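Local coordinates for protein carboxyvinyl-carboxyphosphonate phosphorylmutase (PDB 4IQD) that belongs to the phosphoenolpyruvate phosphomutase family of TIM-barrel enzymes and is modelled as a two-chain assembly with pyruvic acid bound at several sites, at residues Val44-Gly49 against Thr88-Leu93; Asn136-Val141 against Arg169-Leu174; Lys151-Val156 against Leu160-Arg165; Phe258-Glu263 against Lys268-Asn273. One frame throughout, in Å; residues are numbered along the deposited sequence.

Contact 1 of 4, residues Val44-Gly49 against Thr88-Leu93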
loop_
_atom_site.group_PDB
_atom_site.type_symbol
_atom_site.label_atom_id
_atom_site.label_comp_id
_atom_site.label_asym_id
_atom_site.label_seq_id
_atom_site.Cartn_x
_atom_site.Cartn_y
_atom_site.Cartn_z
ATOM N N VAL A 44 -7.742 -3.694 -9.124
ATOM C CA VAL A 44 -7.456 -3.435 -10.531
ATOM C C VAL A 44 -7.213 -4.732 -11.293
ATOM O O VAL A 44 -7.645 -4.883 -12.435
ATOM C CB VAL A 44 -6.233 -2.526 -10.704
ATOM C CG1 VAL A 44 -5.998 -2.240 -12.171
ATOM C CG2 VAL A 44 -6.431 -1.237 -9.952
ATOM N N ALA A 45 -6.521 -5.666 -10.651
ATOM C CA ALA A 45 -6.242 -6.958 -11.257
ATOM C C ALA A 45 -7.534 -7.702 -11.562
ATOM O O ALA A 45 -7.723 -8.202 -12.670
ATOM C CB ALA A 45 -5.351 -7.789 -10.346
ATOM N N ARG A 46 -8.416 -7.763 -10.568
ATOM C CA ARG A 46 -9.715 -8.408 -10.711
ATOM C C ARG A 46 -10.462 -7.802 -11.887
ATOM O O ARG A 46 -10.914 -8.511 -12.782
ATOM C CB ARG A 46 -10.532 -8.240 -9.425
ATOM C CG ARG A 46 -11.835 -9.038 -9.369
ATOM C CD ARG A 46 -13.059 -8.196 -9.721
ATOM N NE ARG A 46 -13.275 -7.088 -8.792
ATOM C CZ ARG A 46 -13.931 -7.192 -7.641
ATOM N NH1 ARG A 46 -14.431 -8.361 -7.265
ATOM N NH2 ARG A 46 -14.083 -6.131 -6.862
ATOM N N ASN A 47 -10.569 -6.478 -11.881
ATOM C CA ASN A 47 -11.245 -5.752 -12.941
ATOM C C ASN A 47 -10.570 -5.940 -14.292
ATOM O O ASN A 47 -11.209 -5.810 -15.333
ATOM C CB ASN A 47 -11.336 -4.268 -12.586
ATOM C CG ASN A 47 -12.094 -4.028 -11.292
ATOM O OD1 ASN A 47 -12.918 -4.846 -10.884
ATOM N ND2 ASN A 47 -11.815 -2.908 -10.640
ATOM N N THR A 48 -9.279 -6.254 -14.274
ATOM C CA THR A 48 -8.544 -6.528 -15.505
ATOM C C THR A 48 -8.791 -7.974 -15.960
ATOM O O THR A 48 -8.498 -8.347 -17.096
ATOM C CB THR A 48 -7.044 -6.206 -15.345
ATOM O OG1 THR A 48 -6.895 -4.817 -15.042
ATOM C CG2 THR A 48 -6.282 -6.478 -16.616
ATOM N N GLY A 49 -9.357 -8.786 -15.074
ATOM C CA GLY A 49 -9.820 -10.106 -15.465
ATOM C C GLY A 49 -8.981 -11.274 -14.990
ATOM O O GLY A 49 -9.094 -12.382 -15.514
ATOM N N THR A 88 -11.532 -8.562 -2.929
ATOM C CA THR A 88 -11.744 -9.134 -4.253
ATOM C C THR A 88 -12.550 -10.424 -4.254
ATOM O O THR A 88 -13.255 -10.715 -5.225
ATOM C CB THR A 88 -10.400 -9.426 -4.932
ATOM O OG1 THR A 88 -9.676 -10.386 -4.154
ATOM C CG2 THR A 88 -9.577 -8.154 -5.044
ATOM N N ASP A 89 -12.433 -11.191 -3.176
ATOM C CA ASP A 89 -13.003 -12.545 -3.095
ATOM C C ASP A 89 -12.351 -13.475 -4.126
ATOM O O ASP A 89 -13.000 -14.356 -4.691
ATOM C CB ASP A 89 -14.534 -12.535 -3.240
ATOM C CG ASP A 89 -15.174 -13.832 -2.791
ATOM O OD1 ASP A 89 -14.951 -14.235 -1.630
ATOM O OD2 ASP A 89 -15.895 -14.450 -3.603
ATOM N N LEU A 90 -11.061 -13.258 -4.366
ATOM C CA LEU A 90 -10.283 -14.106 -5.265
ATOM C C LEU A 90 -9.319 -14.994 -4.494
ATOM O O LEU A 90 -8.861 -14.619 -3.415
ATOM C CB LEU A 90 -9.481 -13.256 -6.249
ATOM C CG LEU A 90 -10.229 -12.664 -7.437
ATOM C CD1 LEU A 90 -9.255 -11.917 -8.324
ATOM C CD2 LEU A 90 -10.935 -13.761 -8.206
ATOM N N PRO A 91 -9.003 -16.174 -5.051
ATOM C CA PRO A 91 -7.984 -17.040 -4.458
ATOM C C PRO A 91 -6.645 -16.325 -4.459
ATOM O O PRO A 91 -6.235 -15.791 -5.488
ATOM C CB PRO A 91 -7.932 -18.233 -5.416
ATOM C CG PRO A 91 -9.232 -18.205 -6.141
ATOM C CD PRO A 91 -9.584 -16.764 -6.269
ATOM N N VAL A 92 -5.977 -16.305 -3.315
ATOM C CA VAL A 92 -4.695 -15.635 -3.210
ATOM C C VAL A 92 -3.619 -16.595 -2.729
ATOM O O VAL A 92 -3.769 -17.239 -1.692
ATOM C CB VAL A 92 -4.773 -14.430 -2.257
ATOM C CG1 VAL A 92 -3.393 -13.847 -2.019
ATOM C CG2 VAL A 92 -5.711 -13.376 -2.822
ATOM N N LEU A 93 -2.550 -16.697 -3.511
ATOM C CA LEU A 93 -1.365 -17.452 -3.134
ATOM C C LEU A 93 -0.393 -16.534 -2.410
ATOM O O LEU A 93 0.037 -15.512 -2.947
ATOM C CB LEU A 93 -0.701 -18.051 -4.374
ATOM C CG LEU A 93 0.711 -18.624 -4.256
ATOM C CD1 LEU A 93 0.760 -19.836 -3.334
ATOM C CD2 LEU A 93 1.222 -18.981 -5.638
#

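Contact 2 of 4, residues Asn136-Val141 against Arg169-Leu174. With PYR (pyruvic acid), chain D.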
loop_
_atom_site.group_PDB
_atom_site.type_symbol
_atom_site.label_atom_id
_atom_site.label_comp_id
_atom_site.label_asym_id
_atom_site.label_seq_id
_atom_site.Cartn_x
_atom_site.Cartn_y
_atom_site.Cartn_z
ATOM N N ASN A 136 24.232 -12.768 2.234
ATOM C CA ASN A 136 23.941 -13.072 0.841
ATOM C C ASN A 136 24.115 -14.561 0.574
ATOM O O ASN A 136 24.659 -14.964 -0.454
ATOM C CB ASN A 136 24.835 -12.250 -0.084
ATOM C CG ASN A 136 24.093 -11.740 -1.300
ATOM O OD1 ASN A 136 23.253 -12.441 -1.868
ATOM N ND2 ASN A 136 24.388 -10.508 -1.700
ATOM N N GLY A 137 23.648 -15.370 1.519
ATOM C CA GLY A 137 23.795 -16.810 1.448
ATOM C C GLY A 137 22.875 -17.443 0.429
ATOM O O GLY A 137 21.897 -16.840 -0.006
ATOM N N LYS A 138 23.195 -18.673 0.052
ATOM C CA LYS A 138 22.441 -19.385 -0.965
ATOM C C LYS A 138 22.168 -20.810 -0.513
ATOM O O LYS A 138 21.599 -21.606 -1.254
ATOM C CB LYS A 138 23.225 -19.405 -2.275
ATOM C CG LYS A 138 24.660 -19.877 -2.105
ATOM C CD LYS A 138 25.372 -20.028 -3.437
ATOM C CE LYS A 138 26.792 -20.536 -3.237
ATOM N NZ LYS A 138 27.477 -20.825 -4.527
ATOM N N LYS A 139 22.579 -21.130 0.708
ATOM C CA LYS A 139 22.432 -22.486 1.210
ATOM C C LYS A 139 20.970 -22.819 1.467
ATOM O O LYS A 139 20.149 -21.931 1.690
ATOM C CB LYS A 139 23.246 -22.686 2.484
ATOM C CG LYS A 139 22.590 -22.133 3.725
ATOM C CD LYS A 139 22.921 -22.991 4.932
ATOM C CE LYS A 139 24.417 -23.013 5.203
ATOM N NZ LYS A 139 24.750 -23.829 6.407
ATOM N N LEU A 140 20.655 -24.108 1.432
ATOM C CA LEU A 140 19.288 -24.573 1.624
ATOM C C LEU A 140 19.216 -25.485 2.831
ATOM O O LEU A 140 20.236 -25.990 3.298
ATOM C CB LEU A 140 18.823 -25.350 0.398
ATOM C CG LEU A 140 19.020 -24.674 -0.955
ATOM C CD1 LEU A 140 18.682 -25.647 -2.060
ATOM C CD2 LEU A 140 18.167 -23.420 -1.061
ATOM N N VAL A 141 18.007 -25.701 3.332
ATOM C CA VAL A 141 17.799 -26.658 4.405
ATOM C C VAL A 141 17.784 -28.047 3.801
ATOM O O VAL A 141 17.701 -28.199 2.582
ATOM C CB VAL A 141 16.464 -26.431 5.124
ATOM C CG1 VAL A 141 16.397 -25.024 5.691
ATOM C CG2 VAL A 141 15.296 -26.695 4.181
ATOM N N ARG A 169 18.222 -25.960 -8.034
ATOM C CA ARG A 169 18.815 -26.006 -9.367
ATOM C C ARG A 169 20.158 -25.285 -9.430
ATOM O O ARG A 169 21.170 -25.866 -9.833
ATOM C CB ARG A 169 17.868 -25.407 -10.405
ATOM C CG ARG A 169 18.471 -25.310 -11.797
ATOM C CD ARG A 169 18.893 -26.678 -12.285
ATOM N NE ARG A 169 19.605 -26.641 -13.559
ATOM C CZ ARG A 169 20.918 -26.474 -13.678
ATOM N NH1 ARG A 169 21.671 -26.309 -12.601
ATOM N NH2 ARG A 169 21.475 -26.464 -14.878
ATOM N N GLY A 170 20.167 -24.025 -9.015
ATOM C CA GLY A 170 21.339 -23.185 -9.167
ATOM C C GLY A 170 22.418 -23.386 -8.122
ATOM O O GLY A 170 23.464 -22.740 -8.178
ATOM N N VAL A 171 22.177 -24.278 -7.169
ATOM C CA VAL A 171 23.149 -24.506 -6.105
ATOM C C VAL A 171 23.580 -25.973 -5.998
ATOM O O VAL A 171 24.715 -26.269 -5.620
ATOM C CB VAL A 171 22.630 -23.978 -4.749
ATOM C CG1 VAL A 171 21.415 -24.761 -4.297
ATOM C CG2 VAL A 171 23.728 -24.022 -3.699
ATOM N N GLU A 172 22.685 -26.886 -6.364
ATOM C CA GLU A 172 22.976 -28.314 -6.278
ATOM C C GLU A 172 22.896 -29.034 -7.620
ATOM O O GLU A 172 23.606 -30.012 -7.846
ATOM C CB GLU A 172 22.037 -28.988 -5.284
ATOM C CG GLU A 172 22.183 -28.501 -3.862
ATOM C CD GLU A 172 21.139 -29.094 -2.945
ATOM O OE1 GLU A 172 20.353 -29.944 -3.408
ATOM O OE2 GLU A 172 21.102 -28.707 -1.761
ATOM N N GLY A 173 22.026 -28.565 -8.505
ATOM C CA GLY A 173 21.895 -29.183 -9.809
ATOM C C GLY A 173 20.490 -29.640 -10.141
ATOM O O GLY A 173 19.630 -29.757 -9.268
ATOM N N LEU A 174 20.268 -29.910 -11.422
ATOM C CA LEU A 174 18.947 -30.241 -11.938
ATOM C C LEU A 174 18.339 -31.471 -11.286
ATOM O O LEU A 174 17.254 -31.399 -10.720
ATOM C CB LEU A 174 19.005 -30.437 -13.450
ATOM C CG LEU A 174 17.658 -30.663 -14.135
ATOM C CD1 LEU A 174 16.647 -29.604 -13.718
ATOM C CD2 LEU A 174 17.846 -30.657 -15.642
HETATM C C PYR D . 22.914 -31.710 -12.653
HETATM O O PYR D . 22.860 -32.240 -11.459
HETATM O OXT PYR D . 22.221 -32.245 -13.625
HETATM C CA PYR D . 23.702 -30.583 -12.864
HETATM O O3 PYR D . 23.381 -29.690 -13.769
HETATM C CB PYR D . 24.931 -30.398 -12.031
#

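Contact 3 of 4, residues Lys151-Val156 against Leu160-Arg165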
loop_
_atom_site.group_PDB
_atom_site.type_symbol
_atom_site.label_atom_id
_atom_site.label_comp_id
_atom_site.label_asym_id
_atom_site.label_seq_id
_atom_site.Cartn_x
_atom_site.Cartn_y
_atom_site.Cartn_z
ATOM N N LYS A 151 4.437 -31.362 6.040
ATOM C CA LYS A 151 3.606 -32.267 6.826
ATOM C C LYS A 151 2.890 -31.522 7.939
ATOM O O LYS A 151 1.750 -31.841 8.274
ATOM C CB LYS A 151 4.455 -33.391 7.422
ATOM C CG LYS A 151 4.987 -34.381 6.401
ATOM C CD LYS A 151 6.163 -35.178 6.946
ATOM C CE LYS A 151 5.767 -36.073 8.105
ATOM N NZ LYS A 151 6.916 -36.927 8.537
ATOM N N ALA A 152 3.569 -30.532 8.512
ATOM C CA ALA A 152 2.971 -29.683 9.535
ATOM C C ALA A 152 1.767 -28.930 8.978
ATOM O O ALA A 152 0.729 -28.819 9.633
ATOM C CB ALA A 152 3.997 -28.713 10.081
ATOM N N ILE A 153 1.907 -28.415 7.763
ATOM C CA ILE A 153 0.811 -27.714 7.112
ATOM C C ILE A 153 -0.356 -28.651 6.815
ATOM O O ILE A 153 -1.488 -28.362 7.195
ATOM C CB ILE A 153 1.269 -27.026 5.822
ATOM C CG1 ILE A 153 2.362 -26.005 6.134
ATOM C CG2 ILE A 153 0.101 -26.343 5.145
ATOM C CD1 ILE A 153 2.880 -25.276 4.922
ATOM N N LYS A 154 -0.076 -29.773 6.155
ATOM C CA LYS A 154 -1.106 -30.764 5.841
ATOM C C LYS A 154 -1.846 -31.217 7.089
ATOM O O LYS A 154 -3.023 -31.564 7.037
ATOM C CB LYS A 154 -0.504 -31.998 5.161
ATOM C CG LYS A 154 0.026 -31.778 3.755
ATOM C CD LYS A 154 -1.005 -31.119 2.851
ATOM C CE LYS A 154 -2.274 -31.942 2.700
ATOM N NZ LYS A 154 -3.319 -31.170 1.962
ATOM N N GLU A 155 -1.141 -31.218 8.211
ATOM C CA GLU A 155 -1.722 -31.645 9.471
ATOM C C GLU A 155 -2.705 -30.625 10.034
ATOM O O GLU A 155 -3.841 -30.961 10.363
ATOM C CB GLU A 155 -0.624 -31.921 10.495
ATOM C CG GLU A 155 -1.166 -32.339 11.842
ATOM C CD GLU A 155 -2.143 -33.492 11.733
ATOM O OE1 GLU A 155 -1.834 -34.462 11.010
ATOM O OE2 GLU A 155 -3.221 -33.423 12.363
ATOM N N VAL A 156 -2.263 -29.378 10.144
ATOM C CA VAL A 156 -3.059 -28.352 10.807
ATOM C C VAL A 156 -4.056 -27.694 9.857
ATOM O O VAL A 156 -5.142 -27.290 10.270
ATOM C CB VAL A 156 -2.161 -27.277 11.456
ATOM C CG1 VAL A 156 -2.999 -26.277 12.222
ATOM C CG2 VAL A 156 -1.160 -27.926 12.387
ATOM N N LEU A 160 -5.610 -26.081 2.843
ATOM C CA LEU A 160 -4.663 -25.139 2.260
ATOM C C LEU A 160 -3.870 -25.768 1.116
ATOM O O LEU A 160 -3.175 -26.764 1.305
ATOM C CB LEU A 160 -3.707 -24.634 3.339
ATOM C CG LEU A 160 -3.300 -23.163 3.290
ATOM C CD1 LEU A 160 -4.526 -22.260 3.243
ATOM C CD2 LEU A 160 -2.443 -22.831 4.496
ATOM N N TYR A 161 -3.984 -25.176 -0.067
ATOM C CA TYR A 161 -3.241 -25.628 -1.235
ATOM C C TYR A 161 -1.786 -25.236 -1.042
ATOM O O TYR A 161 -1.489 -24.102 -0.681
ATOM C CB TYR A 161 -3.813 -24.965 -2.486
ATOM C CG TYR A 161 -3.370 -25.560 -3.805
ATOM C CD1 TYR A 161 -4.088 -26.592 -4.401
ATOM C CD2 TYR A 161 -2.259 -25.065 -4.472
ATOM C CE1 TYR A 161 -3.700 -27.126 -5.614
ATOM C CE2 TYR A 161 -1.863 -25.592 -5.686
ATOM C CZ TYR A 161 -2.586 -26.622 -6.252
ATOM O OH TYR A 161 -2.193 -27.145 -7.460
ATOM N N ILE A 162 -0.874 -26.176 -1.260
ATOM C CA ILE A 162 0.528 -25.903 -0.993
ATOM C C ILE A 162 1.378 -25.877 -2.244
ATOM O O ILE A 162 1.435 -26.853 -2.991
ATOM C CB ILE A 162 1.147 -26.945 -0.067
ATOM C CG1 ILE A 162 0.343 -27.066 1.224
ATOM C CG2 ILE A 162 2.583 -26.570 0.234
ATOM C CD1 ILE A 162 0.868 -28.130 2.150
ATOM N N VAL A 163 2.051 -24.754 -2.460
ATOM C CA VAL A 163 3.067 -24.666 -3.493
ATOM C C VAL A 163 4.437 -24.672 -2.825
ATOM O O VAL A 163 4.691 -23.885 -1.918
ATOM C CB VAL A 163 2.904 -23.389 -4.340
ATOM C CG1 VAL A 163 4.070 -23.236 -5.301
ATOM C CG2 VAL A 163 1.581 -23.418 -5.091
ATOM N N ALA A 164 5.311 -25.575 -3.261
ATOM C CA ALA A 164 6.644 -25.677 -2.680
ATOM C C ALA A 164 7.718 -25.126 -3.614
ATOM O O ALA A 164 7.837 -25.553 -4.762
ATOM C CB ALA A 164 6.953 -27.119 -2.303
ATOM N N ARG A 165 8.499 -24.175 -3.116
ATOM C CA ARG A 165 9.573 -23.587 -3.901
ATOM C C ARG A 165 10.907 -24.229 -3.568
ATOM O O ARG A 165 11.216 -24.469 -2.404
ATOM C CB ARG A 165 9.664 -22.084 -3.652
ATOM C CG ARG A 165 10.782 -21.416 -4.429
ATOM C CD ARG A 165 11.157 -20.080 -3.829
ATOM N NE ARG A 165 12.194 -19.413 -4.605
ATOM C CZ ARG A 165 12.087 -18.177 -5.079
ATOM N NH1 ARG A 165 10.991 -17.470 -4.847
ATOM N NH2 ARG A 165 13.081 -17.645 -5.776
HETATM O O HOH W 1 -3.516 -29.322 0.260
HETATM O O HOH W 2 -3.106 -28.837 2.815
#

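Contact 4 of 4, residues Phe258-Glu263 against Lys268-Asn273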
loop_
_atom_site.group_PDB
_atom_site.type_symbol
_atom_site.label_atom_id
_atom_site.label_comp_id
_atom_site.label_asym_id
_atom_site.label_seq_id
_atom_site.Cartn_x
_atom_site.Cartn_y
_atom_site.Cartn_z
ATOM N N PHE A 258 6.141 13.077 -8.816
ATOM C CA PHE A 258 6.782 13.859 -7.767
ATOM C C PHE A 258 7.827 14.785 -8.362
ATOM O O PHE A 258 7.943 15.945 -7.964
ATOM C CB PHE A 258 7.440 12.940 -6.745
ATOM C CG PHE A 258 6.466 12.195 -5.892
ATOM C CD1 PHE A 258 5.178 12.666 -5.721
ATOM C CD2 PHE A 258 6.837 11.027 -5.256
ATOM C CE1 PHE A 258 4.277 11.984 -4.932
ATOM C CE2 PHE A 258 5.939 10.338 -4.463
ATOM C CZ PHE A 258 4.657 10.819 -4.303
ATOM N N THR A 259 8.594 14.254 -9.307
ATOM C CA THR A 259 9.555 15.048 -10.051
ATOM C C THR A 259 8.839 16.234 -10.675
ATOM O O THR A 259 9.304 17.368 -10.598
ATOM C CB THR A 259 10.212 14.215 -11.166
ATOM O OG1 THR A 259 10.858 13.073 -10.594
ATOM C CG2 THR A 259 11.233 15.035 -11.923
ATOM N N LEU A 260 7.686 15.954 -11.272
ATOM C CA LEU A 260 6.899 16.957 -11.968
ATOM C C LEU A 260 6.420 18.056 -11.031
ATOM O O LEU A 260 6.551 19.239 -11.341
ATOM C CB LEU A 260 5.703 16.295 -12.647
ATOM C CG LEU A 260 4.874 17.146 -13.605
ATOM C CD1 LEU A 260 5.734 17.693 -14.731
ATOM C CD2 LEU A 260 3.741 16.311 -14.161
ATOM N N ILE A 261 5.867 17.666 -9.887
ATOM C CA ILE A 261 5.360 18.637 -8.924
ATOM C C ILE A 261 6.488 19.484 -8.343
ATOM O O ILE A 261 6.310 20.670 -8.080
ATOM C CB ILE A 261 4.580 17.961 -7.774
ATOM C CG1 ILE A 261 3.401 17.153 -8.321
ATOM C CG2 ILE A 261 4.071 18.995 -6.788
ATOM C CD1 ILE A 261 2.591 16.457 -7.251
ATOM N N LYS A 262 7.652 18.878 -8.145
ATOM C CA LYS A 262 8.785 19.622 -7.610
ATOM C C LYS A 262 9.363 20.553 -8.666
ATOM O O LYS A 262 9.695 21.700 -8.378
ATOM C CB LYS A 262 9.870 18.681 -7.080
ATOM C CG LYS A 262 10.963 19.387 -6.275
ATOM C CD LYS A 262 10.379 20.504 -5.418
ATOM C CE LYS A 262 11.360 21.009 -4.369
ATOM N NZ LYS A 262 11.207 20.281 -3.080
ATOM N N GLU A 263 9.475 20.049 -9.889
ATOM C CA GLU A 263 10.058 20.812 -10.980
ATOM C C GLU A 263 9.161 21.942 -11.453
ATOM O O GLU A 263 9.593 23.087 -11.557
ATOM C CB GLU A 263 10.355 19.903 -12.169
ATOM C CG GLU A 263 11.622 19.089 -12.045
ATOM C CD GLU A 263 12.126 18.631 -13.395
ATOM O OE1 GLU A 263 11.550 19.063 -14.416
ATOM O OE2 GLU A 263 13.095 17.844 -13.440
ATOM N N LYS A 268 -0.088 19.313 -13.247
ATOM C CA LYS A 268 -0.750 19.603 -14.526
ATOM C C LYS A 268 -0.567 18.590 -15.650
ATOM O O LYS A 268 -1.529 18.170 -16.294
ATOM C CB LYS A 268 -0.206 20.934 -15.048
ATOM C CG LYS A 268 -1.154 22.103 -15.018
ATOM C CD LYS A 268 -0.392 23.376 -15.343
ATOM C CE LYS A 268 -1.242 24.357 -16.112
ATOM N NZ LYS A 268 -0.531 25.643 -16.347
ATOM N N ASP A 269 0.682 18.214 -15.888
ATOM C CA ASP A 269 1.026 17.466 -17.086
ATOM C C ASP A 269 0.849 15.960 -16.930
ATOM O O ASP A 269 1.012 15.210 -17.891
ATOM C CB ASP A 269 2.458 17.796 -17.515
ATOM C CG ASP A 269 2.676 19.283 -17.723
ATOM O OD1 ASP A 269 1.704 19.991 -18.071
ATOM O OD2 ASP A 269 3.820 19.748 -17.542
ATOM N N ALA A 270 0.509 15.520 -15.724
ATOM C CA ALA A 270 0.398 14.092 -15.452
ATOM C C ALA A 270 -1.045 13.654 -15.229
ATOM O O ALA A 270 -1.296 12.543 -14.770
ATOM C CB ALA A 270 1.259 13.711 -14.259
ATOM N N LEU A 271 -1.986 14.528 -15.566
ATOM C CA LEU A 271 -3.401 14.246 -15.362
ATOM C C LEU A 271 -3.852 13.015 -16.139
ATOM O O LEU A 271 -4.717 12.271 -15.685
ATOM C CB LEU A 271 -4.252 15.452 -15.775
ATOM C CG LEU A 271 -4.670 16.489 -14.729
ATOM C CD1 LEU A 271 -3.513 16.909 -13.855
ATOM C CD2 LEU A 271 -5.262 17.697 -15.432
ATOM N N SER A 272 -3.263 12.803 -17.311
ATOM C CA SER A 272 -3.645 11.683 -18.164
ATOM C C SER A 272 -3.114 10.359 -17.629
ATOM O O SER A 272 -3.601 9.287 -17.993
ATOM C CB SER A 272 -3.156 11.911 -19.594
ATOM O OG SER A 272 -3.712 13.096 -20.133
ATOM N N ASN A 273 -2.110 10.442 -16.765
ATOM C CA ASN A 273 -1.509 9.260 -16.167
ATOM C C ASN A 273 -2.203 8.889 -14.868
ATOM O O ASN A 273 -1.618 8.237 -14.005
ATOM C CB ASN A 273 -0.025 9.502 -15.900
ATOM C CG ASN A 273 0.777 9.665 -17.173
ATOM O OD1 ASN A 273 0.530 8.980 -18.164
ATOM N ND2 ASN A 273 1.743 10.576 -17.154
#

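Contact 1 of 4, residues Val44-Gly49 against Thr88-Leu93
Arg46 reaches from the last turns of helix 39-48 over Thr88 and Leu90. The packed, buried part of the contact is apolar. CD1 of Leu90 lies against the start of the arginine chain, 4.0 Å from Arg46 CG and just as near Arg46 CB. The two side chains pass at a slant. CG of Arg46 is anti to the backbone N (chi1 -172°), which aims the chain at the other segment. Bends at the next two torsions then carry the guanidinium over Thr88, whose CA lies over one of its faces.

The polar end is held more loosely. Arg46 NH1 comes to 3.3 Å from Thr88 O, but the angle is poor and the pair does not count as a hydrogen bond. Arg46 NE instead bonds its neighbour, 3.1 Å from Asn47 OD1. That bond is bent, 136° at the hydrogen, and its donor sits above the amide plane. Asn47 is exposed, so this flank faces solvent. On the buried side, in one of its two conformers, Thr88 OG1 accepts from Leu90 N at 3.2 Å, an ST turn, and also bonds Leu84 O. Gly49 ends the helix in a Schellman motif.

Strand 53-55 lines the inner side, where Ala45 and Thr88 both touch Leu53. Leu90 and Pro91 pack on helix 14-26, and Ala45 and Thr48 meet Phe258 of the second subunit.

Contact 2 of 4, residues Asn136-Val141 against Arg169-Leu174
Leu140 presents one methyl both to a valine methyl and to a carboxylate oxygen. Its CD1 lies 3.6 Å from Val171 CG1 and 3.9 Å from Glu172 OE2. The contact thus joins two irregular loops with no polar bond between them. Leu140 and Val171 run past each other in opposite directions, flank to flank. CG of Leu140 is anti to its own carbonyl carbon (chi1 -51°), which points CD1 at the other loop. The other valine methyl, Val171 CG2, faces the backbone and stands 4.0 Å from Lys138 O. The stretched chain of Lys138 passes alongside it into solvent. The extended chain of Glu172 brings its carboxylate near Leu140, and OE2 also makes a weak, long ion pair with Arg180.

Farther along the same loop lies a pyruvic acid. Its carboxyl carbon C is 3.4 Å from Leu174 N, at the start of helix 174-187. Gly173, at the N-cap position, has a positive phi of 124° and brings its CA to 3.6 Å from ligand atom O. The helix start would probably favour a negative group here. O3 stands over one face of the Arg169 guanidinium, 3.9 Å from Arg169 NH2. A salt bridge to Glu202 helps place that group. Both loops follow barrel strands and lead into the next helix, the place where TIM barrels carry their variable loops and ligand sites.

Contact 3 of 4, residues Lys151-Val156 against Leu160-Arg165
Leu160 O is gripped by two waters, 2.8 Å and 2.6 Å from it. Both waters also come to 2.5 Å from Lys154 NZ. These approaches are suspiciously short, and the water bridge to Lys154 is doubtful in detail. The amine itself stays 4.5 Å from Leu160 O, so any polar link here probably runs through water. The carbonyl lies just before the strand.

The lysine gets there by folding. Its chain bends at chi2 and chi3 (-52° and -60°), which brings the tip down toward the strand. The bend also lays its aliphatic part against Ile162, with Lys154 CD 3.6 Å from Ile162 CD1. A lysine methylene thus covers a buried methyl while the charged end stays with the waters.

Beside it the contact is wholly apolar. Ile153 CG2 meets the same methyl, Ile162 CD1, again at 3.6 Å. It approaches from a direction roughly at right angles to that of the lysine. Leu160 CD2 touches Ile153 CG2 more distantly, at 4.4 Å. Beyond the two segments, Ile153 packs on Val106 of helix 103-115, and Leu160 reaches Val114 of that helix.

At the far end of the strand Arg165 lines a pyruvic acid pocket, with a weak hydrogen bond to the ligand. Asp167 and Glu195 hold it by salt bridges. Strand 120-124, helix 143-156 and strand 161-166 form a beta-alpha-beta crossover, the repeating unit of a TIM barrel, and this contact seats the helix on the second strand.

Contact 4 of 4, residues Phe258-Glu263 against Lys268-Asn273
Leu260 lays its two methyls against the segment 268-273. CD2 sits 3.6 Å from Ala270 CB and 3.7 Å from Ala270 N, so it meets backbone as well as methyl. CD2 also lies 3.9 Å from Asp269 CB. The other methyl, CD1, comes to 4.0 Å from Asp269 OD2. The leucine and aspartate side chains cross at about a right angle. CG of Leu260 is anti to the backbone N (chi1 -171°), and this carries both methyls out from the helix toward the returning chain. Ala270 is buried, while Asp269 is exposed at the margin.

The connection between the segments is braced too. Leu260 O bonds Thr264 OG1, and Lys268 N bonds Ser266 OG. Past Ala270, its carbonyl O accepts from Asn273 N at 3.0 Å.

The leucine belongs to helix 245-264, which follows the barrel strand 239-242 and packs against the second subunit. This agrees with the helix exchange known in the isocitrate lyase and phosphoenolpyruvate mutase superfamily. Phe258 touches Ala41 of the second subunit, and Ile261 O accepts a hydrogen bond from Gln32 of that chain. Lys262 makes a cation-pi contact with Phe50 there, and Leu271 packs on Tyr226 of the second subunit.

Overall arrangement
From the N terminus, contact 1 comes first. It closes a loop through strand 53-55 and helix 74-88 and sets helix 39-48 beside the turn that leads into strand 92-95. Contact 2 follows in series, joining the loop before helix 143-156 to the one after strand 161-166. Contact 3 is nested inside the loop that contact 2 closes, a short return from the helix to the strand. Contacts 1 and 3 reach the same parallel sheet and touch through Leu93 and Val163. Contact 4 comes last, beyond the barrel strands, folding the chain back on helix 245-264. Its centre is about 46 Å from that of contact 3. Contacts 1 and 4 both meet the second subunit.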